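Local coordinates for inosine-uridine nucleoside N-ribohydrolase (PDB 4KL0), which is a calcium-binding bacterial effector that probably hydrolyses N-glycosidic bonds of nucleosides, at residues D318-L323 with L332-T337; L26-L31 with A324-T329; Y46-Q51 with L363-L368; R17-H22 with K50-D55. All coordinates share one frame; numbering follows the deposited sequence.

Interaction 1. Residues D318-L323 with L332-T337. With CA (calcium ion), chain B.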
# COMPACT_ATOMS: atom_id res chain seq x y z
N ASP A 318 -3.50 -1.64 1.12
CA ASP A 318 -2.62 -0.80 0.34
C ASP A 318 -2.98 -0.75 -1.17
O ASP A 318 -2.88 0.33 -1.80
CB ASP A 318 -1.17 -1.25 0.54
CG ASP A 318 -0.67 -0.98 1.94
OD1 ASP A 318 -1.33 -0.27 2.72
OD2 ASP A 318 0.43 -1.45 2.31
N PRO A 319 -3.39 -1.87 -1.77
CA PRO A 319 -3.79 -1.77 -3.17
C PRO A 319 -4.98 -0.87 -3.33
O PRO A 319 -5.02 -0.11 -4.30
CB PRO A 319 -4.22 -3.20 -3.48
CG PRO A 319 -3.29 -4.01 -2.67
CD PRO A 319 -3.20 -3.27 -1.34
N LEU A 320 -5.93 -0.91 -2.40
CA LEU A 320 -7.05 -0.01 -2.51
C LEU A 320 -6.62 1.45 -2.39
O LEU A 320 -7.23 2.33 -2.99
CB LEU A 320 -8.10 -0.32 -1.44
CG LEU A 320 -8.86 -1.61 -1.77
CD1 LEU A 320 -9.64 -2.10 -0.50
CD2 LEU A 320 -9.86 -1.37 -2.91
N THR A 321 -5.62 1.72 -1.57
CA THR A 321 -5.11 3.10 -1.41
C THR A 321 -4.57 3.62 -2.74
O THR A 321 -4.85 4.75 -3.13
CB THR A 321 -4.03 3.13 -0.31
OG1 THR A 321 -4.64 2.67 0.90
CG2 THR A 321 -3.50 4.52 -0.08
N LEU A 322 -3.81 2.77 -3.42
CA LEU A 322 -3.33 3.13 -4.74
C LEU A 322 -4.49 3.37 -5.73
O LEU A 322 -4.45 4.39 -6.48
CB LEU A 322 -2.34 2.06 -5.26
CG LEU A 322 -1.86 2.38 -6.70
CD1 LEU A 322 -1.08 3.67 -6.68
CD2 LEU A 322 -0.99 1.27 -7.22
N LEU A 323 -5.50 2.51 -5.71
CA LEU A 323 -6.66 2.70 -6.58
C LEU A 323 -7.33 4.02 -6.23
O LEU A 323 -7.80 4.75 -7.12
CB LEU A 323 -7.63 1.52 -6.49
CG LEU A 323 -7.08 0.17 -7.01
CD1 LEU A 323 -8.18 -0.88 -7.02
CD2 LEU A 323 -6.53 0.29 -8.44
N LEU A 332 -14.10 5.09 -10.73
CA LEU A 332 -14.77 3.83 -10.93
C LEU A 332 -15.33 3.25 -9.62
O LEU A 332 -16.39 2.60 -9.63
CB LEU A 332 -13.76 2.85 -11.52
CG LEU A 332 -14.14 1.93 -12.67
CD1 LEU A 332 -14.69 2.74 -13.82
CD2 LEU A 332 -12.91 1.12 -13.08
N LEU A 333 -14.61 3.43 -8.50
CA LEU A 333 -14.91 2.62 -7.33
C LEU A 333 -15.38 3.40 -6.12
O LEU A 333 -16.04 2.83 -5.24
CB LEU A 333 -13.64 1.82 -6.91
CG LEU A 333 -12.99 0.92 -7.97
CD1 LEU A 333 -11.72 0.34 -7.36
CD2 LEU A 333 -13.92 -0.21 -8.43
N PHE A 334 -14.99 4.67 -6.02
CA PHE A 334 -15.11 5.41 -4.77
C PHE A 334 -15.85 6.74 -4.89
O PHE A 334 -15.86 7.40 -5.93
CB PHE A 334 -13.74 5.73 -4.16
CG PHE A 334 -12.82 4.56 -4.05
CD1 PHE A 334 -13.04 3.56 -3.13
CD2 PHE A 334 -11.65 4.51 -4.83
CE1 PHE A 334 -12.16 2.48 -3.06
CE2 PHE A 334 -10.74 3.47 -4.70
CZ PHE A 334 -11.00 2.45 -3.85
N GLN A 335 -16.45 7.14 -3.78
CA GLN A 335 -17.03 8.45 -3.66
C GLN A 335 -16.54 9.03 -2.33
O GLN A 335 -17.27 8.96 -1.32
CB GLN A 335 -18.54 8.29 -3.64
CG GLN A 335 -19.35 9.54 -3.66
CD GLN A 335 -20.85 9.22 -3.56
OE1 GLN A 335 -21.38 8.38 -4.32
NE2 GLN A 335 -21.54 9.85 -2.58
N PRO A 336 -15.30 9.57 -2.30
CA PRO A 336 -14.68 10.08 -1.06
C PRO A 336 -15.55 11.15 -0.42
O PRO A 336 -16.24 11.91 -1.11
CB PRO A 336 -13.37 10.71 -1.57
CG PRO A 336 -13.03 9.89 -2.80
CD PRO A 336 -14.40 9.68 -3.46
N THR A 337 -15.54 11.20 0.91
CA THR A 337 -16.32 12.21 1.64
C THR A 337 -15.44 13.37 2.11
O THR A 337 -14.40 13.16 2.75
CB THR A 337 -17.05 11.51 2.86
OG1 THR A 337 -17.96 10.50 2.37
CG2 THR A 337 -17.78 12.54 3.76
CA CA B . 2.04 -1.23 4.05
O HOH W 1 -0.30 -0.35 5.03
O HOH W 2 0.85 -3.19 5.02
O HOH W 3 2.14 -0.82 6.61

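Interaction 2. Residues L26-L31 with A324-T329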
# COMPACT_ATOMS: atom_id res chain seq x y z
N LEU A 26 -1.53 11.67 -19.86
CA LEU A 26 -0.17 11.37 -19.53
C LEU A 26 -0.22 10.50 -18.28
O LEU A 26 -1.05 10.78 -17.39
CB LEU A 26 0.53 12.68 -19.17
CG LEU A 26 1.60 13.33 -20.08
CD1 LEU A 26 1.60 12.79 -21.50
CD2 LEU A 26 1.38 14.83 -20.05
N PRO A 27 0.70 9.50 -18.17
CA PRO A 27 0.70 8.77 -16.89
C PRO A 27 1.11 9.70 -15.77
O PRO A 27 1.93 10.60 -15.95
CB PRO A 27 1.74 7.64 -17.08
CG PRO A 27 2.05 7.62 -18.66
CD PRO A 27 1.80 9.08 -19.06
N LEU A 28 0.54 9.46 -14.60
CA LEU A 28 0.86 10.26 -13.42
C LEU A 28 2.16 9.76 -12.80
O LEU A 28 2.21 8.63 -12.30
CB LEU A 28 -0.33 10.17 -12.44
CG LEU A 28 -0.20 10.99 -11.13
CD1 LEU A 28 -0.09 12.50 -11.38
CD2 LEU A 28 -1.32 10.69 -10.16
N ASP A 29 3.21 10.58 -12.74
CA ASP A 29 4.44 10.14 -12.06
C ASP A 29 4.14 10.00 -10.57
O ASP A 29 3.47 10.89 -10.00
CB ASP A 29 5.59 11.12 -12.28
CG ASP A 29 6.33 10.86 -13.57
OD1 ASP A 29 5.90 9.96 -14.33
OD2 ASP A 29 7.36 11.53 -13.83
N THR A 30 4.63 8.91 -9.96
CA THR A 30 4.18 8.53 -8.61
C THR A 30 5.34 8.27 -7.69
O THR A 30 6.29 7.57 -8.07
CB THR A 30 3.28 7.26 -8.68
OG1 THR A 30 2.08 7.56 -9.43
CG2 THR A 30 2.88 6.79 -7.28
N LEU A 31 5.28 8.84 -6.48
CA LEU A 31 6.26 8.63 -5.40
C LEU A 31 5.56 7.76 -4.33
O LEU A 31 4.44 8.12 -3.85
CB LEU A 31 6.67 9.95 -4.73
CG LEU A 31 6.99 11.05 -5.76
CD1 LEU A 31 7.28 12.38 -4.99
CD2 LEU A 31 8.14 10.66 -6.62
N ALA A 324 -7.34 4.36 -4.95
CA ALA A 324 -7.94 5.64 -4.54
C ALA A 324 -7.14 6.87 -4.95
O ALA A 324 -7.70 7.99 -4.97
CB ALA A 324 -8.23 5.61 -2.99
N ALA A 325 -5.84 6.70 -5.27
CA ALA A 325 -4.93 7.78 -5.58
C ALA A 325 -4.97 8.22 -7.02
O ALA A 325 -4.44 9.30 -7.34
CB ALA A 325 -3.47 7.32 -5.26
N LEU A 326 -5.49 7.35 -7.90
CA LEU A 326 -5.53 7.65 -9.35
C LEU A 326 -6.98 8.00 -9.72
O LEU A 326 -7.91 7.25 -9.40
CB LEU A 326 -5.10 6.42 -10.16
CG LEU A 326 -3.77 5.76 -9.78
CD1 LEU A 326 -3.55 4.42 -10.50
CD2 LEU A 326 -2.56 6.66 -10.01
N PRO A 327 -7.17 9.13 -10.45
CA PRO A 327 -8.56 9.52 -10.75
C PRO A 327 -9.31 8.49 -11.57
O PRO A 327 -10.50 8.24 -11.35
CB PRO A 327 -8.40 10.82 -11.52
CG PRO A 327 -7.10 11.35 -11.08
CD PRO A 327 -6.21 10.14 -10.89
N GLY A 328 -8.63 7.85 -12.51
CA GLY A 328 -9.32 6.88 -13.37
C GLY A 328 -9.91 5.71 -12.60
O GLY A 328 -11.05 5.27 -12.81
N THR A 329 -9.11 5.18 -11.68
CA THR A 329 -9.61 4.07 -10.90
C THR A 329 -10.55 4.56 -9.78
O THR A 329 -11.54 3.89 -9.50
CB THR A 329 -8.41 3.30 -10.30
OG1 THR A 329 -7.49 4.23 -9.77
CG2 THR A 329 -7.71 2.41 -11.40

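Interaction 3. Residues Y46-Q51 with L363-L368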
# COMPACT_ATOMS: atom_id res chain seq x y z
N TYR A 46 2.59 -3.25 -5.50
CA TYR A 46 3.61 -3.12 -6.54
C TYR A 46 3.11 -3.86 -7.78
O TYR A 46 3.31 -3.41 -8.94
CB TYR A 46 4.94 -3.77 -6.13
CG TYR A 46 5.56 -3.27 -4.84
CD1 TYR A 46 5.18 -2.06 -4.27
CD2 TYR A 46 6.52 -4.01 -4.20
CE1 TYR A 46 5.72 -1.63 -3.05
CE2 TYR A 46 7.09 -3.60 -3.02
CZ TYR A 46 6.69 -2.41 -2.44
OH TYR A 46 7.25 -2.08 -1.23
N THR A 47 2.46 -5.02 -7.54
CA THR A 47 1.95 -5.86 -8.65
C THR A 47 0.84 -5.16 -9.45
O THR A 47 0.94 -5.05 -10.67
CB THR A 47 1.47 -7.20 -8.14
OG1 THR A 47 2.56 -7.84 -7.47
CG2 THR A 47 1.03 -8.13 -9.27
N ILE A 48 -0.18 -4.64 -8.76
CA ILE A 48 -1.14 -3.85 -9.53
C ILE A 48 -0.57 -2.58 -10.14
O ILE A 48 -1.05 -2.18 -11.19
CB ILE A 48 -2.42 -3.54 -8.82
CG1 ILE A 48 -2.23 -2.59 -7.66
CG2 ILE A 48 -3.09 -4.87 -8.30
CD1 ILE A 48 -3.54 -1.96 -7.18
N ALA A 49 0.43 -1.96 -9.51
CA ALA A 49 1.08 -0.79 -10.11
C ALA A 49 1.74 -1.16 -11.43
O ALA A 49 1.76 -0.33 -12.34
CB ALA A 49 2.10 -0.16 -9.19
N LYS A 50 2.31 -2.36 -11.54
CA LYS A 50 2.90 -2.77 -12.82
C LYS A 50 1.89 -2.69 -13.95
O LYS A 50 2.22 -2.14 -15.01
CB LYS A 50 3.47 -4.18 -12.75
CG LYS A 50 3.72 -4.84 -14.08
CD LYS A 50 4.73 -4.08 -14.90
CE LYS A 50 4.83 -4.79 -16.27
NZ LYS A 50 4.86 -6.30 -16.11
N GLN A 51 0.67 -3.18 -13.72
CA GLN A 51 -0.33 -3.16 -14.77
C GLN A 51 -0.81 -1.73 -15.01
O GLN A 51 -1.06 -1.32 -16.15
CB GLN A 51 -1.52 -4.06 -14.45
CG GLN A 51 -2.50 -4.13 -15.61
CD GLN A 51 -1.93 -4.74 -16.85
OE1 GLN A 51 -0.94 -5.51 -16.83
NE2 GLN A 51 -2.55 -4.39 -17.97
N LEU A 363 -12.98 -7.36 -8.43
CA LEU A 363 -12.76 -7.89 -9.77
C LEU A 363 -11.61 -7.12 -10.46
O LEU A 363 -10.72 -7.71 -11.09
CB LEU A 363 -14.07 -7.75 -10.57
CG LEU A 363 -14.34 -8.69 -11.72
CD1 LEU A 363 -14.30 -10.13 -11.24
CD2 LEU A 363 -15.72 -8.34 -12.26
N LEU A 364 -11.60 -5.81 -10.30
CA LEU A 364 -10.49 -4.99 -10.81
C LEU A 364 -9.13 -5.31 -10.18
O LEU A 364 -8.10 -5.41 -10.89
CB LEU A 364 -10.81 -3.51 -10.70
CG LEU A 364 -9.74 -2.62 -11.32
CD1 LEU A 364 -9.67 -2.87 -12.84
CD2 LEU A 364 -10.06 -1.20 -11.02
N LEU A 365 -9.10 -5.49 -8.85
CA LEU A 365 -7.84 -5.93 -8.22
C LEU A 365 -7.38 -7.25 -8.82
O LEU A 365 -6.20 -7.37 -9.17
CB LEU A 365 -8.00 -6.08 -6.69
CG LEU A 365 -8.13 -4.75 -5.96
CD1 LEU A 365 -8.69 -4.98 -4.54
CD2 LEU A 365 -6.82 -3.93 -5.85
N SER A 366 -8.27 -8.24 -8.99
CA SER A 366 -7.87 -9.52 -9.59
C SER A 366 -7.38 -9.33 -11.05
O SER A 366 -6.35 -9.89 -11.44
CB SER A 366 -9.01 -10.56 -9.47
OG SER A 366 -8.62 -11.80 -10.10
N ALA A 367 -8.14 -8.56 -11.83
CA ALA A 367 -7.74 -8.29 -13.23
C ALA A 367 -6.36 -7.66 -13.34
O ALA A 367 -5.51 -8.13 -14.12
CB ALA A 367 -8.78 -7.45 -13.95
N LEU A 368 -6.11 -6.62 -12.53
CA LEU A 368 -4.83 -5.95 -12.60
C LEU A 368 -3.68 -6.88 -12.17
O LEU A 368 -2.65 -6.89 -12.82
CB LEU A 368 -4.87 -4.69 -11.75
CG LEU A 368 -5.83 -3.56 -12.17
CD1 LEU A 368 -5.98 -2.59 -11.02
CD2 LEU A 368 -5.30 -2.80 -13.40

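Interaction 4. Residues R17-H22 with K50-D55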
# COMPACT_ATOMS: atom_id res chain seq x y z
N ARG A 17 -11.09 -3.69 -19.59
CA ARG A 17 -11.49 -2.88 -20.75
C ARG A 17 -12.18 -1.58 -20.34
O ARG A 17 -11.90 -0.48 -20.87
CB ARG A 17 -12.46 -3.71 -21.60
CG ARG A 17 -12.86 -3.11 -22.93
CD ARG A 17 -13.65 -4.16 -23.71
NE ARG A 17 -12.84 -5.36 -23.96
CZ ARG A 17 -13.12 -6.58 -23.50
NH1 ARG A 17 -14.22 -6.82 -22.77
NH2 ARG A 17 -12.28 -7.58 -23.76
N GLU A 18 -13.08 -1.68 -19.37
CA GLU A 18 -13.78 -0.52 -18.86
C GLU A 18 -12.85 0.51 -18.22
O GLU A 18 -12.98 1.73 -18.41
CB GLU A 18 -14.89 -0.94 -17.88
CG GLU A 18 -15.63 0.25 -17.28
CD GLU A 18 -16.61 -0.12 -16.14
OE1 GLU A 18 -16.69 -1.33 -15.76
OE2 GLU A 18 -17.31 0.81 -15.65
N LEU A 19 -11.90 0.05 -17.41
CA LEU A 19 -10.97 0.99 -16.82
C LEU A 19 -10.17 1.68 -17.93
O LEU A 19 -9.87 2.88 -17.84
CB LEU A 19 -10.00 0.27 -15.88
CG LEU A 19 -8.83 1.13 -15.40
CD1 LEU A 19 -9.26 2.36 -14.58
CD2 LEU A 19 -7.86 0.28 -14.62
N ARG A 20 -9.85 0.92 -18.97
CA ARG A 20 -9.00 1.45 -20.03
C ARG A 20 -9.65 2.60 -20.81
O ARG A 20 -8.96 3.37 -21.47
CB ARG A 20 -8.53 0.33 -20.97
CG ARG A 20 -7.23 -0.38 -20.45
CD ARG A 20 -7.09 -1.76 -20.95
NE ARG A 20 -5.73 -2.27 -20.73
CZ ARG A 20 -5.30 -3.38 -21.29
NH1 ARG A 20 -6.12 -4.09 -22.07
NH2 ARG A 20 -4.05 -3.79 -21.09
N LEU A 21 -10.97 2.75 -20.73
CA LEU A 21 -11.60 3.91 -21.36
C LEU A 21 -11.22 5.23 -20.68
O LEU A 21 -11.45 6.32 -21.26
CB LEU A 21 -13.13 3.78 -21.35
CG LEU A 21 -13.65 2.56 -22.11
CD1 LEU A 21 -15.11 2.29 -21.70
CD2 LEU A 21 -13.49 2.78 -23.62
N HIS A 22 -10.64 5.15 -19.48
CA HIS A 22 -10.45 6.32 -18.65
C HIS A 22 -8.98 6.62 -18.48
O HIS A 22 -8.62 7.28 -17.48
CB HIS A 22 -11.04 6.06 -17.25
CG HIS A 22 -12.53 5.94 -17.20
ND1 HIS A 22 -13.23 4.98 -17.90
CD2 HIS A 22 -13.46 6.65 -16.51
CE1 HIS A 22 -14.53 5.11 -17.66
NE2 HIS A 22 -14.69 6.11 -16.82
N LYS A 50 2.31 -2.36 -11.54
CA LYS A 50 2.90 -2.77 -12.82
C LYS A 50 1.89 -2.69 -13.95
O LYS A 50 2.22 -2.14 -15.01
CB LYS A 50 3.47 -4.18 -12.75
CG LYS A 50 3.72 -4.84 -14.08
CD LYS A 50 4.73 -4.08 -14.90
CE LYS A 50 4.83 -4.79 -16.27
NZ LYS A 50 4.86 -6.30 -16.11
N GLN A 51 0.67 -3.18 -13.72
CA GLN A 51 -0.33 -3.16 -14.77
C GLN A 51 -0.81 -1.73 -15.01
O GLN A 51 -1.06 -1.32 -16.15
CB GLN A 51 -1.52 -4.06 -14.45
CG GLN A 51 -2.50 -4.13 -15.61
CD GLN A 51 -1.93 -4.74 -16.85
OE1 GLN A 51 -0.94 -5.51 -16.83
NE2 GLN A 51 -2.55 -4.39 -17.97
N LEU A 52 -0.97 -0.96 -13.94
CA LEU A 52 -1.39 0.41 -14.12
C LEU A 52 -0.34 1.21 -14.90
O LEU A 52 -0.70 2.11 -15.65
CB LEU A 52 -1.73 1.06 -12.77
CG LEU A 52 -2.99 0.46 -12.18
CD1 LEU A 52 -2.97 0.77 -10.66
CD2 LEU A 52 -4.31 0.97 -12.84
N GLN A 53 0.94 0.90 -14.71
CA GLN A 53 2.00 1.55 -15.49
C GLN A 53 1.94 1.06 -16.92
O GLN A 53 2.00 1.88 -17.87
CB GLN A 53 3.38 1.23 -14.88
CG GLN A 53 4.51 1.94 -15.59
CD GLN A 53 5.70 2.18 -14.71
OE1 GLN A 53 5.54 2.41 -13.48
NE2 GLN A 53 6.91 2.09 -15.30
N ALA A 54 1.86 -0.24 -17.12
CA ALA A 54 1.77 -0.77 -18.49
C ALA A 54 0.61 -0.14 -19.26
O ALA A 54 0.71 0.08 -20.48
CB ALA A 54 1.62 -2.31 -18.48
N ASP A 55 -0.48 0.16 -18.57
CA ASP A 55 -1.64 0.79 -19.21
C ASP A 55 -1.68 2.33 -19.23
O ASP A 55 -2.67 2.91 -19.70
CB ASP A 55 -2.96 0.24 -18.64
CG ASP A 55 -3.21 -1.21 -19.02
OD1 ASP A 55 -2.53 -1.70 -19.99
OD2 ASP A 55 -4.06 -1.88 -18.37

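Interaction 1. Residues D318-L323 with L332-T337
Phe-334 brings the CE2 and CZ corner of its ring up to Leu-320 and Leu-323, and its course from CB outward accounts for most of this buried contact. It is the first residue to leave helical geometry after helix 327-333, and its CB points toward helix 317-325. CG stands anti to the carbonyl carbon (chi1 -50°), which carries the ring across to the neighbouring helix. CB of the preceding residue, Leu-333, lies over the centre of one ring face, 3.8 Å above its plane. Farther out, CE2 approaches the backbone of Leu-323 edge-on, 3.8 Å from its carbonyl C, and stays 4.1 Å from the CB of the same residue. At the tip, CZ lies 3.9 Å from the carbonyl O of Leu-320 and 4.1 Å from its CD2; the two side chains cross at about a right angle. Beside the ring, the methyls Leu-323 CD1 and Leu-333 CD1 touch at 3.8 Å. No hydrogen bond spans the segments, so the contact rests on van der Waals packing of side chains and of the ring on helix backbone. At the far end of segment 318-323, Asp-318 binds the calcium ion through OD2 at 2.4 Å, while a water on the same ion donates to OD1 at 2.5 Å. Asp-35, Asp-42 and the carbonyl O of Ile-151 complete the protein ligands, an aspartate-rich calcium site as in nucleoside hydrolases. Helix 317-325 thus reaches from the metal to Phe-334, with helix 41-54 against Pro-319 and Leu-322, helix 358-372 against Leu-323 and Leu-333, and strand 172-178 beside Asp-318 and Thr-321.

Interaction 2. Residues L26-L31 with A324-T329
Leu-28 meets Leu-326 where strand 28-34 begins, just after the exposed Pro-27. Its CB points toward segment 324-329, and CG lies anti to the backbone N (chi1 -178°), extending the branch toward the junction between helices 317-325 and 327-333. CD2 does the touching: it comes within 4.2 Å of Leu-326 CD2, methyl against methyl, and the same CD2 skirts the carbonyl O of Ala-325 at 4.4 Å. Leu-326 starts from a CB that does not face the strand, but its CD2 branch swings across to make the meeting. The interface is small, with 97 Å² buried over both sides, and no hydrogen bond crosses it. Asp-29, next along, takes no part and forms a salt bridge with Arg-59 on the adjoining strand 58-65. Strand 28-34 lies between strands 58-65 and 146-150 in the parallel part of the central sheet, the Rossmann-like core of this protein; the helix junction packs on one face of that sheet, where Leu-326 also touches Leu-58 and Ala-325 touches Val-149. Thr-30 again directs its CB to the helices. Its OG1 donates to the carbonyl O of Leu-28, 3.1 Å away, from above the carbonyl plane, 45° out of it, which ties the hydroxyl back to its own strand. On the helical side Leu-326 occupies the N-cap position of helix 327-333, and Leu-52 of helix 41-54 touches both it and Thr-329. Leu-31 is buried too, its side chain against Leu-146 and Thr-61 of the flanking strands.

Interaction 3. Residues Y46-Q51 with L363-L368
Ile-48 and Gln-51 pack against Leu-365 and Leu-368 in a buried helix-helix contact between helix 41-54, which follows the first strand of the central sheet, and the C-terminal helix 358-372. The short helical segments cross steeply, at 76°, with their axes 9.4 Å apart at closest approach. The nearest CA atoms across the segments, those of Ile-48 and Leu-368, are 5.2 Å apart, a close approach of the backbones. Ile-48 spreads its two branches over the other helix. CG1 sits between the backbone N and the carbonyl carbon (chi1 69°), which puts CG2 anti to the carbonyl carbon, against Leu-368 CB at 3.9 Å, while CD1 extends to Leu-365 CD2 at 4.1 Å. One turn later Gln-51 offers the aliphatic part of its chain: CB comes within 3.5 Å of the carbonyl O of Leu-368, and CG lies 3.8 Å from Leu-368 CD2. Its chain then bends at chi2 (63°), carrying the amide away from the leucine, and NE2 finds its hydrogen-bond partner in Asp-55 OD2. Leu-368 therefore fits beside both residues, its CB against Ile-48 and its CD2 against Gln-51. Leu-323 of helix 317-325 touches both Ile-48 and Leu-365. Lys-50 NZ is hydrogen-bonded to the carbonyl O of Leu-87 and, weakly, to that of Ala-372. Across the two segments there is no hydrogen bond, so the crossing is held by packing, mostly of hydrocarbon, with 254 Å² buried over both sides, while the one polar side chain involved contributes methylenes here and spends its amide elsewhere.

Interaction 4. Residues R17-H22 with K50-D55
Gln-51 is the first residue of segment 50-55 to come near Arg-20, the pair being joined through a shared carboxylate. Its NE2 donates to Asp-55 OD2 at 3.0 Å, reaching that oxygen from above the carboxylate plane. Leu-52, a residue further on, provides the apolar part of the contact: its CD2 meets Leu-19 CD2 at 4.0 Å, the two side chains crossing at about a right angle. The helix ends after Ala-54, and Asp-55 then turns its CB toward helix 10-20. Its carboxylate receives Arg-20 in a two-pronged salt bridge, in which NH2 donates to OD1 at 2.8 Å on the syn side and NE makes a weak bond to OD2 at 2.9 Å. The Arg-20 chain, extended from CG to NE, carries the guanidinium edge to Asp-55, but the two planes are 63° apart, so the pairing is twisted rather than coplanar. OD2 thus has two donors, from Arg-20 and Gln-51, which probably favours a charged carboxylate. Arg-23 donates to the carbonyl O of Asp-55. The arrangement is a salt bridge from helix 10-20 to the residue that follows helix 41-54, fastening the N-terminal helix to the helical layer over the Rossmann-like sheet.

From the N terminus, helix 10-20 leads into strand 28-34 and helix 41-54, and interaction 4 closes this first short loop between 17-22 and 50-55. Interaction 2 opens inside it, at 26-31, and runs to 324-329, so the two cross. Interaction 3 starts on helix 41-54, sharing Lys-50 and Gln-51 with interaction 4, and closes the longest loop at 363-368; it also crosses interaction 2. Nested within that loop, interaction 1 joins 318-323 to 332-337 and crosses interaction 2 on the same helix pair. Leu-52 touches Leu-322, Leu-326 and Leu-368, linking all four contacts into one layer that ties both chain ends to the central sheet.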